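Local coordinates for protein ribulose-bisphosphate carboxylase (Alicyclobacillus acidocaldarius subsp. acidocaldarius, PDB 4NAS) that belongs to the RuBisCO large-chain family, pairing an N-terminal alpha/beta domain with a TIM-barrel catalytic domain that holds a calcium ion, at residues Gly40-Leu45 with Glu52-Cys57; Ala85-Asn88 with Ala92-Leu95; Val35-Gly40 with Ile80-Ala85; Gly100-Ser103 with Glu107-Leu110. All blocks are in the same frame, centred on the assembly; numbering follows the deposited sequence.

Contact 1: residues Gly40-Leu45 with Glu52-Cys57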
ATOM      1  N   GLY B  40      11.148  21.769  -0.047  1.00 31.56           N
ATOM      2  CA  GLY B  40      10.911  21.875  -1.477  1.00 35.50           C
ATOM      3  C   GLY B  40      12.045  22.606  -2.161  1.00 38.40           C
ATOM      4  O   GLY B  40      12.803  22.016  -2.933  1.00 35.78           O
ATOM      5  N   THR B  41      12.163  23.895  -1.862  1.00 29.35           N
ATOM      6  CA  THR B  41      13.277  24.697  -2.346  1.00 40.96           C
ATOM      7  C   THR B  41      13.431  25.947  -1.488  1.00 39.93           C
ATOM      8  O   THR B  41      12.507  26.340  -0.767  1.00 32.56           O
ATOM      9  CB  THR B  41      13.095  25.127  -3.817  1.00 50.51           C
ATOM     10  OG1 THR B  41      14.122  26.063  -4.167  1.00 53.58           O
ATOM     11  CG2 THR B  41      11.755  25.792  -4.011  1.00 54.01           C
ATOM     12  N   TRP B  42      14.604  26.563  -1.555  1.00 41.14           N
ATOM     13  CA  TRP B  42      14.820  27.809  -0.842  1.00 43.48           C
ATOM     14  C   TRP B  42      14.045  28.916  -1.525  1.00 42.98           C
ATOM     15  O   TRP B  42      13.947  28.949  -2.749  1.00 44.53           O
ATOM     16  CB  TRP B  42      16.313  28.126  -0.737  1.00 49.17           C
ATOM     17  CG  TRP B  42      17.002  27.171   0.197  1.00 53.61           C
ATOM     18  CD1 TRP B  42      17.780  26.101  -0.142  1.00 50.87           C
ATOM     19  CD2 TRP B  42      16.923  27.174   1.627  1.00 55.53           C
ATOM     20  NE1 TRP B  42      18.213  25.453   0.991  1.00 49.63           N
ATOM     21  CE2 TRP B  42      17.697  26.088   2.090  1.00 53.19           C
ATOM     22  CE3 TRP B  42      16.279  27.994   2.562  1.00 58.01           C
ATOM     23  CZ2 TRP B  42      17.846  25.803   3.449  1.00 54.24           C
ATOM     24  CZ3 TRP B  42      16.429  27.712   3.911  1.00 58.75           C
ATOM     25  CH2 TRP B  42      17.208  26.625   4.342  1.00 57.45           C
ATOM     26  N   THR B  43      13.488  29.822  -0.726  1.00 48.66           N
ATOM     27  CA  THR B  43      12.678  30.922  -1.246  1.00 40.18           C
ATOM     28  C   THR B  43      13.343  32.275  -0.957  1.00 42.82           C
ATOM     29  O   THR B  43      14.052  32.417   0.041  1.00 43.21           O
ATOM     30  CB  THR B  43      11.292  30.918  -0.590  1.00 53.32           C
ATOM     31  OG1 THR B  43      11.450  30.807   0.829  1.00 57.93           O
ATOM     32  CG2 THR B  43      10.482  29.737  -1.071  1.00 48.17           C
ATOM     33  N   ASP B  44      13.103  33.260  -1.818  1.00 44.79           N
ATOM     34  CA  ASP B  44      13.683  34.604  -1.634  1.00 55.96           C
ATOM     35  C   ASP B  44      13.028  35.381  -0.477  1.00 59.00           C
ATOM     36  O   ASP B  44      12.332  36.374  -0.704  1.00 50.59           O
ATOM     37  CB  ASP B  44      13.603  35.416  -2.942  1.00 49.62           C
ATOM     38  CG  ASP B  44      14.454  36.690  -2.908  1.00 70.03           C
ATOM     39  OD1 ASP B  44      15.586  36.649  -2.379  1.00 69.70           O
ATOM     40  OD2 ASP B  44      13.995  37.736  -3.423  1.00 74.65           O
ATOM     41  N   LEU B  45      13.267  34.924   0.753  1.00 58.57           N
ATOM     42  CA  LEU B  45      12.712  35.546   1.960  1.00 58.30           C
ATOM     43  C   LEU B  45      13.748  36.437   2.646  1.00 59.22           C
ATOM     44  O   LEU B  45      14.938  36.336   2.357  1.00 61.60           O
ATOM     45  CB  LEU B  45      12.256  34.461   2.943  1.00 58.36           C
ATOM     46  CG  LEU B  45      11.041  33.594   2.591  1.00 55.14           C
ATOM     47  CD1 LEU B  45      10.907  32.450   3.587  1.00 55.50           C
ATOM     48  CD2 LEU B  45       9.766  34.418   2.555  1.00 51.90           C
ATOM     49  N   GLU B  52      14.485  30.717  10.127  1.00 52.98           N
ATOM     50  CA  GLU B  52      13.324  30.036  10.684  1.00 50.12           C
ATOM     51  C   GLU B  52      12.883  28.882   9.788  1.00 48.89           C
ATOM     52  O   GLU B  52      12.533  27.795  10.278  1.00 37.01           O
ATOM     53  CB  GLU B  52      12.179  31.028  10.872  1.00 54.83           C
ATOM     54  N   VAL B  53      12.910  29.124   8.479  1.00 38.37           N
ATOM     55  CA  VAL B  53      12.556  28.107   7.485  1.00 45.26           C
ATOM     56  C   VAL B  53      13.576  26.970   7.512  1.00 47.56           C
ATOM     57  O   VAL B  53      13.232  25.795   7.314  1.00 32.62           O
ATOM     58  CB  VAL B  53      12.460  28.716   6.050  1.00 36.57           C
ATOM     59  CG1 VAL B  53      12.288  27.636   4.994  1.00 35.87           C
ATOM     60  CG2 VAL B  53      11.305  29.714   5.973  1.00 44.48           C
ATOM     61  N   ALA B  54      14.827  27.338   7.783  1.00 48.28           N
ATOM     62  CA  ALA B  54      15.944  26.399   7.826  1.00 48.78           C
ATOM     63  C   ALA B  54      15.662  25.209   8.735  1.00 52.24           C
ATOM     64  O   ALA B  54      16.074  24.088   8.444  1.00 47.90           O
ATOM     65  CB  ALA B  54      17.223  27.110   8.261  1.00 50.74           C
ATOM     66  N   LYS B  55      14.943  25.460   9.824  1.00 54.90           N
ATOM     67  CA  LYS B  55      14.624  24.415  10.788  1.00 47.16           C
ATOM     68  C   LYS B  55      13.672  23.361  10.220  1.00 43.20           C
ATOM     69  O   LYS B  55      13.525  22.292  10.801  1.00 37.80           O
ATOM     70  CB  LYS B  55      14.055  25.018  12.081  1.00 49.01           C
ATOM     71  CG  LYS B  55      12.533  24.967  12.192  1.00 55.88           C
ATOM     72  CD  LYS B  55      12.091  24.465  13.561  1.00 58.89           C
ATOM     73  CE  LYS B  55      10.790  23.669  13.472  1.00 56.03           C
ATOM     74  NZ  LYS B  55      10.416  23.063  14.787  1.00 52.70           N
ATOM     75  N   HIS B  56      13.037  23.666   9.089  1.00 42.50           N
ATOM     76  CA  HIS B  56      12.164  22.715   8.410  1.00 37.82           C
ATOM     77  C   HIS B  56      12.911  21.963   7.312  1.00 40.25           C
ATOM     78  O   HIS B  56      12.353  21.067   6.661  1.00 28.40           O
ATOM     79  CB  HIS B  56      10.945  23.425   7.806  1.00 37.06           C
ATOM     80  CG  HIS B  56       9.933  23.863   8.818  1.00 29.72           C
ATOM     81  ND1 HIS B  56       8.929  23.032   9.272  1.00 29.10           N
ATOM     82  CD2 HIS B  56       9.773  25.040   9.471  1.00 33.11           C
ATOM     83  CE1 HIS B  56       8.191  23.682  10.155  1.00 35.86           C
ATOM     84  NE2 HIS B  56       8.682  24.904  10.295  1.00 31.86           N
ATOM     85  N   CYS B  57      14.174  22.327   7.094  1.00 28.08           N
ATOM     86  CA  CYS B  57      14.910  21.718   5.992  1.00 35.89           C
ATOM     87  C   CYS B  57      15.560  20.399   6.403  1.00 32.66           C
ATOM     88  O   CYS B  57      16.002  20.245   7.539  1.00 33.99           O
ATOM     89  CB  CYS B  57      15.956  22.680   5.413  1.00 42.56           C
ATOM     90  SG  CYS B  57      16.790  22.034   3.936  1.00 39.99           S
TER
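The CA atoms of Trp42 and Val53 are the nearest pair across the two segments, 8.6 Å apart, and no hydrogen bond joins the irregular chain of Gly40-Leu45 to Glu52-Cys57; the Trp42 and Leu45 side chains make the contact. With CG anti to the carbonyl carbon (chi1 -70°), the indole of Trp42 reaches Ala54 and Cys57, the two ends of a type I beta turn. The ring arrives edge first at Ala54: Trp42 CH2 lies 3.7 Å from Ala54 CA, and Ala54 CB sits in the ring plane. Next to this corner Trp42 CZ2 touches Cys57 SG at 3.9 Å, a sulfur-aromatic contact in which the sulfur stands oblique to the ring, 52° off its normal. The turn is closed by Cys57 N to Ala54 O at 2.9 Å. The arrangement is a loop folded back on the helix that follows it, at the surface of the N-terminal domain. Farther along the loop Leu45 CD1 meets Val53 CG2 at 3.7 Å, the two side chains crossing at about a right angle. Within the turn, His56 hydrogen-bonds through NE2 to Tyr186 OH of the second subunit, while Leu45 packs on Glu159 of that subunit.

Contact 2: residues Ala85-Asn88 with Ala92-Leu95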
ATOM      1  N   ALA B  85       8.903  17.992  12.430  1.00 26.20           N
ATOM      2  CA  ALA B  85       7.940  19.073  12.391  1.00 28.32           C
ATOM      3  C   ALA B  85       7.182  19.150  11.080  1.00 31.04           C
ATOM      4  O   ALA B  85       6.175  19.845  11.007  1.00 30.59           O
ATOM      5  CB  ALA B  85       8.620  20.404  12.680  1.00 27.65           C
ATOM      6  N   ASN B  86       7.659  18.457  10.046  1.00 24.34           N
ATOM      7  CA  ASN B  86       6.949  18.457   8.769  1.00 26.32           C
ATOM      8  C   ASN B  86       5.904  17.352   8.652  1.00 25.59           C
ATOM      9  O   ASN B  86       5.149  17.308   7.671  1.00 26.53           O
ATOM     10  CB  ASN B  86       7.921  18.348   7.591  1.00 25.08           C
ATOM     11  CG  ASN B  86       8.930  19.442   7.594  1.00 31.58           C
ATOM     12  OD1 ASN B  86       8.699  20.504   8.179  1.00 34.67           O
ATOM     13  ND2 ASN B  86      10.069  19.200   6.961  1.00 36.19           N
ATOM     14  N   LEU B  87       5.876  16.463   9.642  1.00 22.99           N
ATOM     15  CA  LEU B  87       4.929  15.350   9.636  1.00 27.59           C
ATOM     16  C   LEU B  87       3.694  15.761  10.440  1.00 32.04           C
ATOM     17  O   LEU B  87       3.659  16.844  11.044  1.00 31.52           O
ATOM     18  CB  LEU B  87       5.576  14.055  10.178  1.00 21.77           C
ATOM     19  CG  LEU B  87       6.850  13.599   9.445  1.00 26.97           C
ATOM     20  CD1 LEU B  87       7.393  12.272   9.981  1.00 27.26           C
ATOM     21  CD2 LEU B  87       6.621  13.493   7.944  1.00 22.35           C
ATOM     22  N   ASN B  88       2.676  14.909  10.438  1.00 25.75           N
ATOM     23  CA  ASN B  88       1.409  15.240  11.090  1.00 27.73           C
ATOM     24  C   ASN B  88       0.874  14.063  11.887  1.00 29.57           C
ATOM     25  O   ASN B  88      -0.314  14.000  12.148  1.00 32.71           O
ATOM     26  CB  ASN B  88       0.352  15.702  10.060  1.00 26.35           C
ATOM     27  CG  ASN B  88      -0.126  14.561   9.140  1.00 30.42           C
ATOM     28  OD1 ASN B  88       0.319  13.418   9.275  1.00 33.37           O
ATOM     29  ND2 ASN B  88      -1.040  14.869   8.217  1.00 21.69           N
ATOM     30  N   ALA B  92       0.561   8.004   6.431  1.00 19.14           N
ATOM     31  CA  ALA B  92       0.599   8.703   5.137  1.00 22.00           C
ATOM     32  C   ALA B  92       1.706   9.755   5.088  1.00 22.09           C
ATOM     33  O   ALA B  92       2.448   9.843   4.111  1.00 20.67           O
ATOM     34  CB  ALA B  92      -0.738   9.344   4.819  1.00 27.38           C
ATOM     35  N   SER B  93       1.790  10.581   6.122  1.00 21.49           N
ATOM     36  CA  SER B  93       2.756  11.677   6.112  1.00 25.59           C
ATOM     37  C   SER B  93       4.159  11.088   6.127  1.00 22.57           C
ATOM     38  O   SER B  93       5.032  11.520   5.389  1.00 17.98           O
ATOM     39  CB  SER B  93       2.580  12.571   7.327  1.00 23.15           C
ATOM     40  OG  SER B  93       2.936  11.848   8.491  1.00 29.27           O
ATOM     41  N   LEU B  94       4.344  10.064   6.951  1.00 22.09           N
ATOM     42  CA  LEU B  94       5.618   9.403   7.079  1.00 16.26           C
ATOM     43  C   LEU B  94       6.074   8.785   5.747  1.00 27.61           C
ATOM     44  O   LEU B  94       7.174   9.062   5.259  1.00 15.61           O
ATOM     45  CB  LEU B  94       5.535   8.336   8.175  1.00 16.23           C
ATOM     46  CG  LEU B  94       6.804   7.494   8.297  1.00 16.53           C
ATOM     47  CD1 LEU B  94       8.007   8.407   8.657  1.00 23.52           C
ATOM     48  CD2 LEU B  94       6.641   6.346   9.308  1.00 16.02           C
ATOM     49  N   LEU B  95       5.220   7.948   5.162  1.00 15.41           N
ATOM     50  CA  LEU B  95       5.567   7.237   3.917  1.00 21.69           C
ATOM     51  C   LEU B  95       5.758   8.160   2.699  1.00 20.41           C
ATOM     52  O   LEU B  95       6.694   7.994   1.893  1.00 16.45           O
ATOM     53  CB  LEU B  95       4.519   6.129   3.639  1.00 16.85           C
ATOM     54  CG  LEU B  95       4.661   5.006   4.681  1.00 22.02           C
ATOM     55  CD1 LEU B  95       3.685   3.818   4.476  1.00 27.10           C
ATOM     56  CD2 LEU B  95       6.094   4.479   4.684  1.00 26.82           C
TER
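Leu87 lies against Ser93 and Leu94 of helix 91-99, and its side chain can be followed outward atom by atom. Its CB is 3.8 Å from Ser93 OG, the tip of the serine side chain. CG stands anti to the carbonyl carbon (chi1 -56°), a setting that carries the two methyls along the helix surface. There they part: CD2 of Leu87 rests on the helix backbone, 3.6 Å from Ser93 O, whereas CD1 of Leu87 reaches Leu94 CD1 at 4.1 Å. The carbonyl under the first methyl also accepts a hydrogen bond from Thr97 OG1, one turn further on.

The contact closes a tight connection between strand 73-83 and helix 91-99 of the N-terminal domain, where the chain leaves the sheet through a short 3-10 segment and returns along the first turn of the helix. Asn88 makes the second half of the meeting. Its amide oxygen OD1 comes to 3.1 Å from Ser93 CB, a close van der Waals approach, and its hydrogen bond goes to Thr90 OG1 in the intervening turn. Ser93 OG likewise uses Thr90, bonding to its carbonyl oxygen. Thr90 therefore ties down both polar ends, while the buried Asn88 N has no partner in the model. Phe182 of the second subunit packs on both Asn88 and Ser93.

Contact 3: residues Val35-Gly40 with Ile80-Ala85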
ATOM      1  N   VAL B  35      16.625  18.516   0.563  1.00 28.84           N
ATOM      2  CA  VAL B  35      15.954  19.804   0.397  1.00 37.11           C
ATOM      3  C   VAL B  35      14.574  19.657  -0.256  1.00 34.16           C
ATOM      4  O   VAL B  35      13.586  20.203   0.232  1.00 29.54           O
ATOM      5  CB  VAL B  35      16.849  20.781  -0.400  1.00 37.28           C
ATOM      6  CG1 VAL B  35      16.087  22.057  -0.821  1.00 31.58           C
ATOM      7  CG2 VAL B  35      18.098  21.121   0.415  1.00 30.95           C
ATOM      8  N   GLY B  36      14.508  18.897  -1.345  1.00 41.00           N
ATOM      9  CA  GLY B  36      13.280  18.755  -2.111  1.00 35.45           C
ATOM     10  C   GLY B  36      12.129  18.058  -1.400  1.00 26.32           C
ATOM     11  O   GLY B  36      10.967  18.331  -1.684  1.00 33.02           O
ATOM     12  N   LEU B  37      12.442  17.127  -0.508  1.00 22.96           N
ATOM     13  CA  LEU B  37      11.409  16.385   0.219  1.00 26.86           C
ATOM     14  C   LEU B  37      11.104  16.981   1.593  1.00 29.18           C
ATOM     15  O   LEU B  37      10.418  16.363   2.400  1.00 35.72           O
ATOM     16  CB  LEU B  37      11.810  14.915   0.383  1.00 28.89           C
ATOM     17  CG  LEU B  37      12.013  14.174  -0.932  1.00 30.46           C
ATOM     18  CD1 LEU B  37      12.370  12.720  -0.661  1.00 30.83           C
ATOM     19  CD2 LEU B  37      10.771  14.291  -1.816  1.00 34.88           C
ATOM     20  N   THR B  38      11.606  18.180   1.858  1.00 31.45           N
ATOM     21  CA  THR B  38      11.290  18.847   3.105  1.00 33.07           C
ATOM     22  C   THR B  38      10.717  20.249   2.870  1.00 33.29           C
ATOM     23  O   THR B  38       9.504  20.446   2.985  1.00 27.83           O
ATOM     24  CB  THR B  38      12.501  18.890   4.048  1.00 35.13           C
ATOM     25  OG1 THR B  38      13.601  19.538   3.398  1.00 31.99           O
ATOM     26  CG2 THR B  38      12.907  17.466   4.431  1.00 40.84           C
ATOM     27  N   ILE B  39      11.588  21.208   2.550  1.00 31.31           N
ATOM     28  CA  ILE B  39      11.161  22.569   2.245  1.00 28.06           C
ATOM     29  C   ILE B  39      10.854  22.776   0.769  1.00 33.24           C
ATOM     30  O   ILE B  39      10.355  23.839   0.372  1.00 28.30           O
ATOM     31  CB  ILE B  39      12.213  23.616   2.684  1.00 30.71           C
ATOM     32  CG1 ILE B  39      13.565  23.350   2.008  1.00 30.22           C
ATOM     33  CG2 ILE B  39      12.357  23.607   4.187  1.00 33.91           C
ATOM     34  CD1 ILE B  39      14.475  24.610   1.919  1.00 30.46           C
ATOM     35  N   GLY B  40      11.148  21.769  -0.047  1.00 31.56           N
ATOM     36  CA  GLY B  40      10.911  21.875  -1.477  1.00 35.50           C
ATOM     37  C   GLY B  40      12.045  22.606  -2.161  1.00 38.40           C
ATOM     38  O   GLY B  40      12.803  22.016  -2.933  1.00 35.78           O
ATOM     39  N   ILE B  80      19.242  10.160   5.074  1.00 23.03           N
ATOM     40  CA  ILE B  80      18.633  11.498   5.020  1.00 25.59           C
ATOM     41  C   ILE B  80      17.818  11.770   6.298  1.00 24.78           C
ATOM     42  O   ILE B  80      17.050  10.903   6.745  1.00 23.13           O
ATOM     43  CB  ILE B  80      17.701  11.660   3.791  1.00 23.49           C
ATOM     44  CG1 ILE B  80      18.440  11.359   2.480  1.00 24.84           C
ATOM     45  CG2 ILE B  80      17.091  13.058   3.747  1.00 23.65           C
ATOM     46  CD1 ILE B  80      19.636  12.288   2.209  1.00 27.38           C
ATOM     47  N   ALA B  81      18.003  12.947   6.901  1.00 25.67           N
ATOM     48  CA  ALA B  81      17.227  13.347   8.078  1.00 29.19           C
ATOM     49  C   ALA B  81      16.058  14.267   7.700  1.00 29.39           C
ATOM     50  O   ALA B  81      16.266  15.327   7.107  1.00 30.94           O
ATOM     51  CB  ALA B  81      18.121  14.024   9.103  1.00 33.97           C
ATOM     52  N   TYR B  82      14.843  13.844   8.041  1.00 22.32           N
ATOM     53  CA  TYR B  82      13.613  14.605   7.780  1.00 27.70           C
ATOM     54  C   TYR B  82      13.035  15.126   9.087  1.00 27.86           C
ATOM     55  O   TYR B  82      12.559  14.341   9.910  1.00 35.18           O
ATOM     56  CB  TYR B  82      12.545  13.717   7.122  1.00 19.09           C
ATOM     57  CG  TYR B  82      12.968  13.120   5.804  1.00 29.18           C
ATOM     58  CD1 TYR B  82      13.692  11.925   5.767  1.00 17.95           C
ATOM     59  CD2 TYR B  82      12.652  13.734   4.596  1.00 25.97           C
ATOM     60  CE1 TYR B  82      14.087  11.373   4.580  1.00 20.82           C
ATOM     61  CE2 TYR B  82      13.042  13.159   3.386  1.00 34.54           C
ATOM     62  CZ  TYR B  82      13.763  11.978   3.396  1.00 17.80           C
ATOM     63  OH  TYR B  82      14.180  11.379   2.236  1.00 21.92           O
ATOM     64  N   PRO B  83      13.057  16.450   9.274  1.00 28.44           N
ATOM     65  CA  PRO B  83      12.609  17.060  10.532  1.00 25.34           C
ATOM     66  C   PRO B  83      11.196  16.612  10.849  1.00 25.72           C
ATOM     67  O   PRO B  83      10.355  16.594   9.954  1.00 28.78           O
ATOM     68  CB  PRO B  83      12.617  18.563  10.211  1.00 25.05           C
ATOM     69  CG  PRO B  83      13.637  18.714   9.136  1.00 29.53           C
ATOM     70  CD  PRO B  83      13.543  17.447   8.303  1.00 22.88           C
ATOM     71  N   VAL B  84      10.935  16.249  12.099  1.00 27.41           N
ATOM     72  CA  VAL B  84       9.637  15.680  12.469  1.00 30.71           C
ATOM     73  C   VAL B  84       8.518  16.720  12.387  1.00 31.34           C
ATOM     74  O   VAL B  84       7.338  16.385  12.254  1.00 30.72           O
ATOM     75  CB  VAL B  84       9.713  15.073  13.893  1.00 40.00           C
ATOM     76  CG1 VAL B  84       8.334  14.648  14.414  1.00 41.13           C
ATOM     77  CG2 VAL B  84      10.662  13.901  13.879  1.00 37.29           C
ATOM     78  N   ALA B  85       8.903  17.992  12.430  1.00 26.20           N
ATOM     79  CA  ALA B  85       7.940  19.073  12.391  1.00 28.32           C
ATOM     80  C   ALA B  85       7.182  19.150  11.080  1.00 31.04           C
ATOM     81  O   ALA B  85       6.175  19.845  11.007  1.00 30.59           O
ATOM     82  CB  ALA B  85       8.620  20.404  12.680  1.00 27.65           C
TER
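Leu37 meets Tyr82 just where helix 26-36 has ended, as the first residue to leave helical backbone angles. Its CB lies at the edge of the tyrosine ring, in the ring plane, 3.7 Å from Tyr82 CE2. Further out, Leu37 CD1 comes to 3.7 Å from Tyr82 OH, so the leucine runs along one border of the ring from its side to its phenolic end. Thr38 follows and makes the nearest CA approach, 6.7 Å from the CA of Tyr82. Its two branches divide the work. The methyl CG2, anti to the carbonyl carbon, points across to strand 73-83 and touches Tyr82 CD2 at 3.7 Å and Pro83 CD at 3.9 Å. The hydroxyl OG1 (chi1 57°) is instead hydrogen-bonded with Ala34 O in the last turn of the helix and with Gly58 N. Ile80, two residues earlier on the strand, places its CG2 3.4 Å above one face of the Tyr82 ring, offset toward the rim. No hydrogen bond joins the two segments; helix end and strand are held by buried apolar packing, and the hydroxyl of Thr38 is satisfied by these outside partners, consistent with its methyl being the group that faces the strand.

Contact 4: residues Gly100-Ser103 with Glu107-Leu110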
ATOM      1  N   GLY B 100       8.018   8.477  -0.987  1.00 16.09           N
ATOM      2  CA  GLY B 100       6.816   8.831  -1.738  1.00 17.53           C
ATOM      3  C   GLY B 100       7.186   8.924  -3.203  1.00 26.01           C
ATOM      4  O   GLY B 100       7.158   7.926  -3.950  1.00 19.62           O
ATOM      5  N   LYS B 101       7.557  10.134  -3.605  1.00 30.29           N
ATOM      6  CA  LYS B 101       8.128  10.350  -4.922  1.00 28.33           C
ATOM      7  C   LYS B 101       9.448   9.599  -5.043  1.00 21.95           C
ATOM      8  O   LYS B 101       9.803   9.143  -6.120  1.00 20.15           O
ATOM      9  CB  LYS B 101       8.360  11.837  -5.169  1.00 28.66           C
ATOM     10  CG  LYS B 101       8.951  12.125  -6.530  1.00 39.76           C
ATOM     11  CD  LYS B 101      10.016  13.198  -6.464  1.00 48.68           C
ATOM     12  CE  LYS B 101       9.399  14.574  -6.345  1.00 53.12           C
ATOM     13  NZ  LYS B 101      10.398  15.618  -5.964  1.00 56.17           N
ATOM     14  N   LEU B 102      10.178   9.470  -3.934  1.00 17.32           N
ATOM     15  CA  LEU B 102      11.500   8.848  -3.987  1.00 25.79           C
ATOM     16  C   LEU B 102      11.438   7.381  -4.411  1.00 24.81           C
ATOM     17  O   LEU B 102      12.394   6.863  -5.006  1.00 16.54           O
ATOM     18  CB  LEU B 102      12.223   8.983  -2.649  1.00 25.97           C
ATOM     19  CG  LEU B 102      13.675   8.521  -2.541  1.00 29.08           C
ATOM     20  CD1 LEU B 102      14.577   9.216  -3.561  1.00 18.62           C
ATOM     21  CD2 LEU B 102      14.171   8.803  -1.132  1.00 34.01           C
ATOM     22  N   SER B 103      10.309   6.722  -4.136  1.00 20.63           N
ATOM     23  CA  SER B 103      10.179   5.276  -4.416  1.00 15.15           C
ATOM     24  C   SER B 103      10.226   4.957  -5.896  1.00 19.88           C
ATOM     25  O   SER B 103      10.453   3.800  -6.293  1.00 26.83           O
ATOM     26  CB  SER B 103       8.887   4.706  -3.825  1.00 15.66           C
ATOM     27  OG  SER B 103       7.756   5.069  -4.597  1.00 15.51           O
ATOM     28  N   GLU B 107      16.404   2.335  -9.295  1.00 21.49           N
ATOM     29  CA  GLU B 107      16.823   1.314  -8.331  1.00 21.24           C
ATOM     30  C   GLU B 107      17.152   1.907  -6.970  1.00 22.06           C
ATOM     31  O   GLU B 107      18.256   2.378  -6.747  1.00 26.19           O
ATOM     32  CB  GLU B 107      18.022   0.534  -8.865  1.00 24.46           C
ATOM     33  CG  GLU B 107      18.456  -0.589  -7.939  1.00 22.81           C
ATOM     34  CD  GLU B 107      19.472  -1.501  -8.579  1.00 31.47           C
ATOM     35  OE1 GLU B 107      19.612  -1.444  -9.822  1.00 22.23           O
ATOM     36  OE2 GLU B 107      20.130  -2.263  -7.828  1.00 31.41           O
ATOM     37  N   ILE B 108      16.188   1.882  -6.053  1.00 16.88           N
ATOM     38  CA  ILE B 108      16.383   2.452  -4.723  1.00 16.90           C
ATOM     39  C   ILE B 108      15.451   1.703  -3.773  1.00 16.09           C
ATOM     40  O   ILE B 108      14.369   1.313  -4.181  1.00 16.00           O
ATOM     41  CB  ILE B 108      16.032   3.965  -4.693  1.00 17.05           C
ATOM     42  CG1 ILE B 108      16.335   4.561  -3.326  1.00 18.54           C
ATOM     43  CG2 ILE B 108      14.543   4.239  -5.110  1.00 16.38           C
ATOM     44  CD1 ILE B 108      16.398   6.091  -3.362  1.00 24.91           C
ATOM     45  N   ARG B 109      15.882   1.500  -2.536  1.00 19.82           N
ATOM     46  CA  ARG B 109      15.112   0.713  -1.571  1.00 17.97           C
ATOM     47  C   ARG B 109      15.278   1.276  -0.177  1.00 15.74           C
ATOM     48  O   ARG B 109      16.407   1.550   0.265  1.00 17.18           O
ATOM     49  CB  ARG B 109      15.599  -0.745  -1.624  1.00 15.94           C
ATOM     50  CG  ARG B 109      14.931  -1.727  -0.687  1.00 17.59           C
ATOM     51  CD  ARG B 109      15.569  -3.125  -0.872  1.00 24.52           C
ATOM     52  NE  ARG B 109      14.628  -4.211  -0.605  1.00 23.62           N
ATOM     53  CZ  ARG B 109      14.640  -4.967   0.479  1.00 23.47           C
ATOM     54  NH1 ARG B 109      15.550  -4.774   1.424  1.00 27.76           N
ATOM     55  NH2 ARG B 109      13.733  -5.920   0.619  1.00 22.78           N
ATOM     56  N   LEU B 110      14.165   1.434   0.534  1.00 18.31           N
ATOM     57  CA  LEU B 110      14.206   1.908   1.920  1.00 16.28           C
ATOM     58  C   LEU B 110      14.565   0.774   2.890  1.00 23.41           C
ATOM     59  O   LEU B 110      13.821  -0.224   3.010  1.00 18.86           O
ATOM     60  CB  LEU B 110      12.856   2.544   2.289  1.00 17.99           C
ATOM     61  CG  LEU B 110      12.691   3.031   3.732  1.00 19.61           C
ATOM     62  CD1 LEU B 110      13.658   4.177   4.046  1.00 19.32           C
ATOM     63  CD2 LEU B 110      11.243   3.490   3.908  1.00 16.07           C
TER
HETATM   64  O   HOH W   1      11.573   1.285  -5.007  1.00 18.22           O
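Ser103 and Ile108 have the nearest CA atoms of the two segments, 6.8 Å apart, where the 3-10 segment containing Leu102 and Ser103 faces the first residues of strand 108-114. One water spans the gap, lying 3.0 Å from Ser103 O and 2.9 Å from Ile108 O; it can donate to either carbonyl, though other acceptors compete for its protons. The side chains of Leu102 and Ile108 cross at about a right angle. Ile108 CD1 is set against the branched end of the leucine, 3.6 Å from Leu102 CD1 and 3.7 Å from Leu102 CG. Because CG1 of Ile108 is anti to the backbone N (chi1 -176°), its other branch, CG2, is left to touch the backbone, 3.4 Å from Leu102 O. Ser103 turns its side chain back into its own segment: its OG donates to Gly100 O at 3.0 Å, with a C=O...donor angle of 153°, a bond within the bend that follows helix 91-99. Around the apolar pair, Tyr17 and Ile33 touch Leu102, and Leu19, Arg29 and Phe99 touch Ile108. This is the short helix-to-strand return of an alpha/beta domain, its hydrophobic side chains filling the layer between the sheet and the helices of the RuBisCO large-chain N-terminal domain.

All four contacts belong to the N-terminal domain and lie near the second subunit. Contact 3 joins the end of helix 26-36 to strand 73-83. Contact 1 begins at Gly40, the last residue of the first segment of contact 3, and the rest of it lies in the chain between that contact's two segments; their centres are about 10 Å apart. Contact 2 starts at Ala85, where contact 3 ends, and carries the chain from that strand into helix 91-99. Contact 4 then leads from this helix into strand 108-114 of the same mixed sheet. His56 ND1 and Asn86 OD1, 2.8 Å apart, probably link contacts 1 and 2 by a hydrogen bond. Leu102 packs on Leu37 and Tyr82, so contacts 3 and 4 form continuous packing beside the sheet.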